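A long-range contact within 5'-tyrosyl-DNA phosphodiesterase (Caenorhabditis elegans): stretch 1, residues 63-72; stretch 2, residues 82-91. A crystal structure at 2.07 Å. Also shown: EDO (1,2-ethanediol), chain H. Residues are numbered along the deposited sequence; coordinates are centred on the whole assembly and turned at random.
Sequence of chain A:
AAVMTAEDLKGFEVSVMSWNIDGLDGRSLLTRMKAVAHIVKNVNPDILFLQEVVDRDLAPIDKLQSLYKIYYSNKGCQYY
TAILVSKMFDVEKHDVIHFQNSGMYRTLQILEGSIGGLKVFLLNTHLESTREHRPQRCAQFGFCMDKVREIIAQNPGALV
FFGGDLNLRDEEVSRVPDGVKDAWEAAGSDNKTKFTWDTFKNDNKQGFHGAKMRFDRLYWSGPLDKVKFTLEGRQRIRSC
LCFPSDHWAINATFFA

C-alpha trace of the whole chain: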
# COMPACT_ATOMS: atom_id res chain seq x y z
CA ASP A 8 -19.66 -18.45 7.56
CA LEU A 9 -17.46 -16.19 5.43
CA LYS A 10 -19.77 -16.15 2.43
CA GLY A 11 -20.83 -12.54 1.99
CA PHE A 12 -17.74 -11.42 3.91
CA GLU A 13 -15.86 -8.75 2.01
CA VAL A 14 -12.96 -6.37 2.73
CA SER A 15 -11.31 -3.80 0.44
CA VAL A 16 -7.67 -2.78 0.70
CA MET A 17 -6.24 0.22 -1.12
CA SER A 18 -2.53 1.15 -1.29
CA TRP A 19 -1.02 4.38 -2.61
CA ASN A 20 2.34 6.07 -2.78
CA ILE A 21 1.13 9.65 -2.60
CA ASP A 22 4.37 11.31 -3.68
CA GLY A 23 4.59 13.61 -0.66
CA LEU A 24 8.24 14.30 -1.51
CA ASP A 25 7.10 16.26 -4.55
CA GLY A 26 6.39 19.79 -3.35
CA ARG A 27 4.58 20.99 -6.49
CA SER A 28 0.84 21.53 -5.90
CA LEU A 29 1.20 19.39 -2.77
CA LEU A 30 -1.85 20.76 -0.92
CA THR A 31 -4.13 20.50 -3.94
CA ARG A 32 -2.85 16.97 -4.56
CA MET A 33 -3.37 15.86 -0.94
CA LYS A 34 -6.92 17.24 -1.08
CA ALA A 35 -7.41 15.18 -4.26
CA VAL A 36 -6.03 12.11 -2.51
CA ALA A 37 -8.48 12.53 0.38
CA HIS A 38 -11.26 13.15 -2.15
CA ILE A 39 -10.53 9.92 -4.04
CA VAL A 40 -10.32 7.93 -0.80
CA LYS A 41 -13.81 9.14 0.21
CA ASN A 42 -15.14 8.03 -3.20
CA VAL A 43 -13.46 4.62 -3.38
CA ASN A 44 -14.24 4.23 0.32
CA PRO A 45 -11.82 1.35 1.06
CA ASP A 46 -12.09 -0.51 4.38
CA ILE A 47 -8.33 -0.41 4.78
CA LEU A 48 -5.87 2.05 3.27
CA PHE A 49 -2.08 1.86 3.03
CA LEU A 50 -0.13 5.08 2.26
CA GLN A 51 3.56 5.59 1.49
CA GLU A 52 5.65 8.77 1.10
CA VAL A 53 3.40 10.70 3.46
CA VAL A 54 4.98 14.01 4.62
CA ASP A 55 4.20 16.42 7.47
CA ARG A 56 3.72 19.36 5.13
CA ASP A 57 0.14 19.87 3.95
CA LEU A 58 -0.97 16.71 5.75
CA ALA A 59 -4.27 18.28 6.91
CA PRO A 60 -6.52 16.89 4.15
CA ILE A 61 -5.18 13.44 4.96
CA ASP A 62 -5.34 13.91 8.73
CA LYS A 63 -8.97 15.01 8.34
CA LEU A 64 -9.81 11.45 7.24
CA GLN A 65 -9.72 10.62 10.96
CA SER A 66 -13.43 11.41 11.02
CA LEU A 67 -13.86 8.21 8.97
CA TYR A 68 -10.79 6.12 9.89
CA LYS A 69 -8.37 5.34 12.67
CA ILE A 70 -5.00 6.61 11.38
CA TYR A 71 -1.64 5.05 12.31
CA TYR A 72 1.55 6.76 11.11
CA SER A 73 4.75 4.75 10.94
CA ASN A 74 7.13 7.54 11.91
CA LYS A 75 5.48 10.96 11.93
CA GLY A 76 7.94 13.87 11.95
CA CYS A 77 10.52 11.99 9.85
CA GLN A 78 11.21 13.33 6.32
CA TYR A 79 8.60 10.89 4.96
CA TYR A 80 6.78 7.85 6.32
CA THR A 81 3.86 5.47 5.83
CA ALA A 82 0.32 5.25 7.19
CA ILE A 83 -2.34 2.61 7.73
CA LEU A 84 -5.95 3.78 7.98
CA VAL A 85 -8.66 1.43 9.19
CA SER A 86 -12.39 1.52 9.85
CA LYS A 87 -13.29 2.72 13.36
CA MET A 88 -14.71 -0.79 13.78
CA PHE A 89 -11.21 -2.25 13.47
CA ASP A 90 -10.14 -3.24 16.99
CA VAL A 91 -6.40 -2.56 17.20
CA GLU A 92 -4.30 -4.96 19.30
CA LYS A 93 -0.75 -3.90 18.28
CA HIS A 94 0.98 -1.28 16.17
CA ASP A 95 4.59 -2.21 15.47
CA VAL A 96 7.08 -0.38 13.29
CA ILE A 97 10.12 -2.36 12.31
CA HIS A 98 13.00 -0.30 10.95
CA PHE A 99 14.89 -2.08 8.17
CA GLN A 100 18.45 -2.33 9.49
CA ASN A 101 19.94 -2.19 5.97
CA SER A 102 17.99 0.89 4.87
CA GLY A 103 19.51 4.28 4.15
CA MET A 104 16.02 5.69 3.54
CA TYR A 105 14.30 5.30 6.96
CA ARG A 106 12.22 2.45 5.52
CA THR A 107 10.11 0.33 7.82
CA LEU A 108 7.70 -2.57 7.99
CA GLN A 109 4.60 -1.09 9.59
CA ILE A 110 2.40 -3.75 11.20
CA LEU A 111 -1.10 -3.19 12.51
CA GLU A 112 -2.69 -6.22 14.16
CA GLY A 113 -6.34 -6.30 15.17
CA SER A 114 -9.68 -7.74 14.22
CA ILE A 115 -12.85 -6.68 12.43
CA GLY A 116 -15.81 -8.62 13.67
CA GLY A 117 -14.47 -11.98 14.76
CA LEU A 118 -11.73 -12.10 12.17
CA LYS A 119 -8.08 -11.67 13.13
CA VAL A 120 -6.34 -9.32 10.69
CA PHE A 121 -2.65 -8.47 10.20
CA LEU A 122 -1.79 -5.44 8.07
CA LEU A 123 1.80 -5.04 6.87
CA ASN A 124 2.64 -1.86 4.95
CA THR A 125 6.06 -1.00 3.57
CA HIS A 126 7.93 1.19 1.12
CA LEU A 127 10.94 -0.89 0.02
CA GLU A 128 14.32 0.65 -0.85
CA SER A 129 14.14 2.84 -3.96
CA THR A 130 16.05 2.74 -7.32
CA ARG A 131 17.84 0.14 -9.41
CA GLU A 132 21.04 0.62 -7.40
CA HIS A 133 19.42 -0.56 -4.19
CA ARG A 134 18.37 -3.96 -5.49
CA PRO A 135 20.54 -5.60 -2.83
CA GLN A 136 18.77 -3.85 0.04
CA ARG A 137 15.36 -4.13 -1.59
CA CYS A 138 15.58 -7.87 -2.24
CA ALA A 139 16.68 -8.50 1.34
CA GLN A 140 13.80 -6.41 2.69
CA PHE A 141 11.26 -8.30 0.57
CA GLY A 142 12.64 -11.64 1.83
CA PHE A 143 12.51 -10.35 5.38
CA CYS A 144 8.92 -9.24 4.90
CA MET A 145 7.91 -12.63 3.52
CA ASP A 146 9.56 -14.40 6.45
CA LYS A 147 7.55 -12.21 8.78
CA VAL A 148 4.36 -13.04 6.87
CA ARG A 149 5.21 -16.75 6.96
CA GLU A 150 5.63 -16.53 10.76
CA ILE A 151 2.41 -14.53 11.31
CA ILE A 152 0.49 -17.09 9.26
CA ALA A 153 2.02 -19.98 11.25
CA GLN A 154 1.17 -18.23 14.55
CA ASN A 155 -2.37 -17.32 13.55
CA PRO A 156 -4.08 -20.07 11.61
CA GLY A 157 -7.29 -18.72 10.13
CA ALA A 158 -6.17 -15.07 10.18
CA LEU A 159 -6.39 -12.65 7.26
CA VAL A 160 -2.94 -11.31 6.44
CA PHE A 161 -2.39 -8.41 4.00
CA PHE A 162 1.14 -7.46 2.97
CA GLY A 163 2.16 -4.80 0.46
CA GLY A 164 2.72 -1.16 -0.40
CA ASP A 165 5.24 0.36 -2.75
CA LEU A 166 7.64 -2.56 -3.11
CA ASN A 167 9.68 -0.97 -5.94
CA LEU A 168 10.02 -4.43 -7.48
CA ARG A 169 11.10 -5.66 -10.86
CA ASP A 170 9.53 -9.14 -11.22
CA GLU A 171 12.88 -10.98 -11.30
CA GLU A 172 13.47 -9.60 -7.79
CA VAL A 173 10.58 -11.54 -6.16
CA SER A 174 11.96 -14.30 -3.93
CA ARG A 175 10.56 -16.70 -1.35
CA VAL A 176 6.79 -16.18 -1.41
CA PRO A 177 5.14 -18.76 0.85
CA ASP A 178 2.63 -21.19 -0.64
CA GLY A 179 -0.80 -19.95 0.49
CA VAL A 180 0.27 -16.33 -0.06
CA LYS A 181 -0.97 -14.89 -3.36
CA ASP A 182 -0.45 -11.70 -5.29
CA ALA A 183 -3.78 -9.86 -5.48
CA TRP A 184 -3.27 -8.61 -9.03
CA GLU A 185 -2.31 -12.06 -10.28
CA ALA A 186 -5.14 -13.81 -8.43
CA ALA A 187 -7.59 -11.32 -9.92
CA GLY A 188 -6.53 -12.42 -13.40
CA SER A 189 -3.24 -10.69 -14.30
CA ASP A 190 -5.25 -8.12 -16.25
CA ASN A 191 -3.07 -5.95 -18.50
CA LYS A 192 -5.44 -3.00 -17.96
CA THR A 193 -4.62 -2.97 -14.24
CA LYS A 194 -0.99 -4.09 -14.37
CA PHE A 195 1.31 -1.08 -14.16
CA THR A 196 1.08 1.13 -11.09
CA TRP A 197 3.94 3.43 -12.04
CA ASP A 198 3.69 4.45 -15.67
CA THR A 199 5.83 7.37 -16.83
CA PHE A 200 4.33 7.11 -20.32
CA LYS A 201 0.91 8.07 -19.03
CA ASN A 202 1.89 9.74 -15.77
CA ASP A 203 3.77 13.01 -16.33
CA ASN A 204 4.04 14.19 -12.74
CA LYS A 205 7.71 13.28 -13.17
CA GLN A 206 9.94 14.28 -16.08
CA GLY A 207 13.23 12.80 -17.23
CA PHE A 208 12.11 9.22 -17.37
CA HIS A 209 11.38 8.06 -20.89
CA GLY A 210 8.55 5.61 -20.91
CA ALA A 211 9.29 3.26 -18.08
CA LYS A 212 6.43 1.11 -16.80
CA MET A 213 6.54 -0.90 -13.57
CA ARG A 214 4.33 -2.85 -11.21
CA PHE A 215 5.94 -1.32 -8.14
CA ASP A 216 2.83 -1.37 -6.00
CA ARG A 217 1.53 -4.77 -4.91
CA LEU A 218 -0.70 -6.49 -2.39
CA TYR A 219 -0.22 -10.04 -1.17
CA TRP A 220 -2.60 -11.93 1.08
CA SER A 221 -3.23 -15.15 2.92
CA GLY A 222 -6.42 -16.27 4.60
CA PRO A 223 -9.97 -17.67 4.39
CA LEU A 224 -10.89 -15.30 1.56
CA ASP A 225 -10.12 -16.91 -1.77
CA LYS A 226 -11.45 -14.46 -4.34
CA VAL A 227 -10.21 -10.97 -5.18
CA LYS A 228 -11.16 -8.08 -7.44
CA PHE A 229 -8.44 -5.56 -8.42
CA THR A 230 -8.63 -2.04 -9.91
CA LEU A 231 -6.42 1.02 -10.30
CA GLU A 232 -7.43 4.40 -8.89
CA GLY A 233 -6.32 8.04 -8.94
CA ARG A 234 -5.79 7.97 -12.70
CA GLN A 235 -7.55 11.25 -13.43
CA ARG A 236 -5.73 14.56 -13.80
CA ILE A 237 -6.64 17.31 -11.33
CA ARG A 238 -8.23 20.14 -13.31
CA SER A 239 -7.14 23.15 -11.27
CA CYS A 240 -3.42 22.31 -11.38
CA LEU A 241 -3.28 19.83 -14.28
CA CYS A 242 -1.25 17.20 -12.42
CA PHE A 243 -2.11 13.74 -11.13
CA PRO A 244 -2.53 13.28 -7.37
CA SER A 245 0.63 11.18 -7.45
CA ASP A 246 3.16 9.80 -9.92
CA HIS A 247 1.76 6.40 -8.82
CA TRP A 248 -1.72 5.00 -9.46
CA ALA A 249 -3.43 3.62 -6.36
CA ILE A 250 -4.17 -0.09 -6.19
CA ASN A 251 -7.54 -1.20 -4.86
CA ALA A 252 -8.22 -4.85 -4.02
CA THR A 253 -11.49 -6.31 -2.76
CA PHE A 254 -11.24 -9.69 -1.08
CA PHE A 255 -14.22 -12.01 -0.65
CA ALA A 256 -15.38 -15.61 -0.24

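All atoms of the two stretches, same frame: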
# COMPACT_ATOMS: atom_id res chain seq x y z
N LYS A 63 -7.52 14.84 8.18
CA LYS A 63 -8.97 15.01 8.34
C LYS A 63 -9.76 13.73 8.07
O LYS A 63 -10.93 13.66 8.41
CB LYS A 63 -9.49 16.15 7.45
CG LYS A 63 -9.17 17.55 7.98
CD LYS A 63 -9.53 18.62 6.96
CE LYS A 63 -9.01 20.00 7.36
NZ LYS A 63 -9.24 21.00 6.28
N LEU A 64 -9.13 12.73 7.45
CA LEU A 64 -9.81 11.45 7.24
C LEU A 64 -10.08 10.72 8.56
O LEU A 64 -10.79 9.71 8.58
CB LEU A 64 -9.02 10.55 6.28
CG LEU A 64 -8.93 11.00 4.82
CD1 LEU A 64 -7.91 10.17 4.05
CD2 LEU A 64 -10.31 10.91 4.17
N GLN A 65 -9.54 11.25 9.66
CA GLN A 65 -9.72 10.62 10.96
C GLN A 65 -11.18 10.65 11.40
O GLN A 65 -11.57 9.96 12.35
CB GLN A 65 -8.82 11.26 12.03
CG GLN A 65 -9.21 12.69 12.43
CD GLN A 65 -8.27 13.28 13.48
OE1 GLN A 65 -7.19 13.75 13.15
NE2 GLN A 65 -8.69 13.24 14.75
N SER A 66 -12.00 11.43 10.71
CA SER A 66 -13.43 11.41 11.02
C SER A 66 -14.05 10.11 10.52
O SER A 66 -15.13 9.72 10.95
CB SER A 66 -14.14 12.63 10.42
OG SER A 66 -14.18 12.57 9.01
N LEU A 67 -13.36 9.44 9.59
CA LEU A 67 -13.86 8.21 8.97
C LEU A 67 -13.03 6.96 9.31
O LEU A 67 -13.51 5.83 9.21
CB LEU A 67 -13.89 8.37 7.44
CG LEU A 67 -15.03 9.11 6.75
CD1 LEU A 67 -15.36 10.41 7.47
CD2 LEU A 67 -14.69 9.38 5.28
N TYR A 68 -11.76 7.19 9.68
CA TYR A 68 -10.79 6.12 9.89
C TYR A 68 -10.01 6.31 11.18
O TYR A 68 -9.86 7.44 11.66
CB TYR A 68 -9.76 6.11 8.74
CG TYR A 68 -10.32 5.77 7.38
CD1 TYR A 68 -10.43 4.44 6.99
CD2 TYR A 68 -10.70 6.76 6.48
CE1 TYR A 68 -10.92 4.11 5.73
CE2 TYR A 68 -11.20 6.43 5.22
CZ TYR A 68 -11.31 5.10 4.86
OH TYR A 68 -11.79 4.74 3.63
N LYS A 69 -9.50 5.22 11.74
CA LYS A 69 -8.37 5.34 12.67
C LYS A 69 -7.09 5.45 11.83
O LYS A 69 -6.91 4.70 10.86
CB LYS A 69 -8.28 4.12 13.59
CG LYS A 69 -9.45 3.94 14.57
CD LYS A 69 -9.35 2.57 15.27
CE LYS A 69 -10.42 2.46 16.36
NZ LYS A 69 -10.47 1.09 16.92
N ILE A 70 -6.21 6.39 12.17
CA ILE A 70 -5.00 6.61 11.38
C ILE A 70 -3.75 6.28 12.21
O ILE A 70 -3.55 6.83 13.30
CB ILE A 70 -4.89 8.07 10.90
CG1 ILE A 70 -6.17 8.50 10.17
CG2 ILE A 70 -3.65 8.27 10.02
CD1 ILE A 70 -6.11 9.93 9.72
N TYR A 71 -2.90 5.41 11.67
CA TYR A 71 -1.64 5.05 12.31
C TYR A 71 -0.48 5.41 11.39
O TYR A 71 -0.40 4.91 10.27
CB TYR A 71 -1.61 3.56 12.71
CG TYR A 71 -2.68 3.25 13.74
CD1 TYR A 71 -2.41 3.39 15.09
CD2 TYR A 71 -3.97 2.90 13.36
CE1 TYR A 71 -3.38 3.17 16.05
CE2 TYR A 71 -4.95 2.66 14.31
CZ TYR A 71 -4.63 2.81 15.66
OH TYR A 71 -5.57 2.59 16.61
N TYR A 72 0.37 6.32 11.86
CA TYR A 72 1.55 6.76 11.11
C TYR A 72 2.77 5.97 11.55
O TYR A 72 2.95 5.74 12.74
CB TYR A 72 1.79 8.27 11.31
CG TYR A 72 0.68 9.16 10.76
CD1 TYR A 72 0.47 9.26 9.38
CD2 TYR A 72 -0.13 9.90 11.60
CE1 TYR A 72 -0.52 10.06 8.87
CE2 TYR A 72 -1.14 10.70 11.10
CZ TYR A 72 -1.32 10.78 9.73
OH TYR A 72 -2.32 11.57 9.21
N ALA A 82 1.49 5.22 6.32
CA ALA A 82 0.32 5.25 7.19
C ALA A 82 -0.58 4.06 6.89
O ALA A 82 -0.63 3.58 5.75
CB ALA A 82 -0.45 6.57 7.01
N ILE A 83 -1.29 3.60 7.92
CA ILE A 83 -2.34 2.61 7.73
C ILE A 83 -3.60 3.21 8.32
O ILE A 83 -3.61 3.64 9.48
CB ILE A 83 -1.99 1.27 8.44
CG1 ILE A 83 -0.67 0.71 7.90
CG2 ILE A 83 -3.14 0.24 8.27
CD1 ILE A 83 -0.24 -0.59 8.57
N LEU A 84 -4.66 3.28 7.51
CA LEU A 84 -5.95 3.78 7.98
C LEU A 84 -6.93 2.63 7.97
O LEU A 84 -7.04 1.90 6.97
CB LEU A 84 -6.47 4.92 7.10
CG LEU A 84 -5.69 6.25 7.06
CD1 LEU A 84 -4.38 6.13 6.26
CD2 LEU A 84 -6.57 7.36 6.50
N VAL A 85 -7.67 2.48 9.07
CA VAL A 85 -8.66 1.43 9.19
C VAL A 85 -10.01 1.97 9.68
O VAL A 85 -10.09 3.00 10.34
CB VAL A 85 -8.21 0.30 10.14
CG1 VAL A 85 -6.95 -0.42 9.60
CG2 VAL A 85 -7.98 0.86 11.54
N SER A 86 -11.06 1.25 9.32
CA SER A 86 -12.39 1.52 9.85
C SER A 86 -12.35 1.70 11.37
O SER A 86 -11.51 1.10 12.05
CB SER A 86 -13.32 0.36 9.50
OG SER A 86 -14.52 0.46 10.23
N LYS A 87 -13.23 2.54 11.91
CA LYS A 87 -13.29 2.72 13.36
C LYS A 87 -13.75 1.44 14.05
O LYS A 87 -13.61 1.30 15.27
CB LYS A 87 -14.18 3.90 13.74
CG LYS A 87 -13.51 5.23 13.47
CD LYS A 87 -14.50 6.35 13.35
CE LYS A 87 -13.76 7.68 13.33
NZ LYS A 87 -12.78 7.73 14.44
N MET A 88 -14.29 0.51 13.27
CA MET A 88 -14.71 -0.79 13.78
C MET A 88 -13.54 -1.77 13.92
O MET A 88 -13.69 -2.85 14.52
CB MET A 88 -15.81 -1.40 12.90
CG MET A 88 -17.22 -1.07 13.35
SD MET A 88 -18.44 -1.79 12.22
CE MET A 88 -17.45 -3.01 11.35
N PHE A 89 -12.40 -1.42 13.34
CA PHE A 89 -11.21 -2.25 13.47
C PHE A 89 -10.69 -2.11 14.91
O PHE A 89 -10.38 -1.01 15.37
CB PHE A 89 -10.16 -1.77 12.45
CG PHE A 89 -9.03 -2.73 12.22
CD1 PHE A 89 -7.95 -2.79 13.08
CD2 PHE A 89 -9.05 -3.59 11.13
CE1 PHE A 89 -6.89 -3.66 12.85
CE2 PHE A 89 -7.99 -4.48 10.89
CZ PHE A 89 -6.92 -4.51 11.75
N ASP A 90 -10.62 -3.23 15.62
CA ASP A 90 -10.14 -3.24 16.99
C ASP A 90 -8.63 -3.50 16.98
O ASP A 90 -8.19 -4.61 16.67
CB ASP A 90 -10.88 -4.31 17.80
CG ASP A 90 -10.55 -4.27 19.30
OD1 ASP A 90 -10.19 -3.19 19.82
OD2 ASP A 90 -10.70 -5.32 19.96
N VAL A 91 -7.85 -2.47 17.29
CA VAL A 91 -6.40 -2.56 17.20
C VAL A 91 -5.83 -3.26 18.44
O VAL A 91 -6.19 -2.93 19.57
CB VAL A 91 -5.72 -1.17 17.04
CG1 VAL A 91 -4.17 -1.29 17.06
CG2 VAL A 91 -6.19 -0.45 15.76
C1 EDO H . -14.95 3.97 6.04
O1 EDO H . -15.15 4.78 7.20
C2 EDO H . -14.79 2.52 6.47
O2 EDO H . -15.42 2.34 7.75
O HOH W 1 -15.13 3.76 10.19
O HOH W 2 -9.47 8.49 14.21

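Backbone pairing defines the contact. The strands 68-72 and 82-86 run antiparallel, their directions 157° apart and their axes approaching to 4.4 Å. Four hydrogen bonds fix the register: Lys69 N to Val85 O (2.7 Å, N-H...O angle 149°), Val85 N to Lys69 O (3.0 Å, 160°), Tyr71 N to Ile83 O (2.9 Å, 160°) and Ile83 N to Tyr71 O (2.8 Å, 163°). In the same ladder, Leu84 CA lies 3.2 Å from Lys69 O, with an angle of 145° at the hydrogen, consistent with a CA-H...O contact.

Apolar packing follows the alternation of side chains. On the face carrying Ile70, Tyr72, Ala82 and Leu84, Leu84 CD2 meets Ile70 CG1 at 3.9 Å and Leu64 CD1 at 4.0 Å, while Tyr72 CD1 approaches Ala82 CB at 3.7 Å. On the other face, Val85 CG2 sits at the edge of the Tyr71 ring, 4.5 Å from Tyr71 CE2, and Val91 CG2 comes within 3.6 Å of Tyr71 CZ.

Lysine bonds extend the contact beyond the ladder. The extended Lys69 side chain (m, then t throughout) carries NZ to Phe89 O at 2.6 Å, at the end of the type I turn Ser86-Phe89. Lys87 NZ makes a weak bond to Gln65 O (3.3 Å).

Water 1 bridges the stretches, donating to Leu67 O (2.8 Å) and accepting from Lys87 N (2.8 Å).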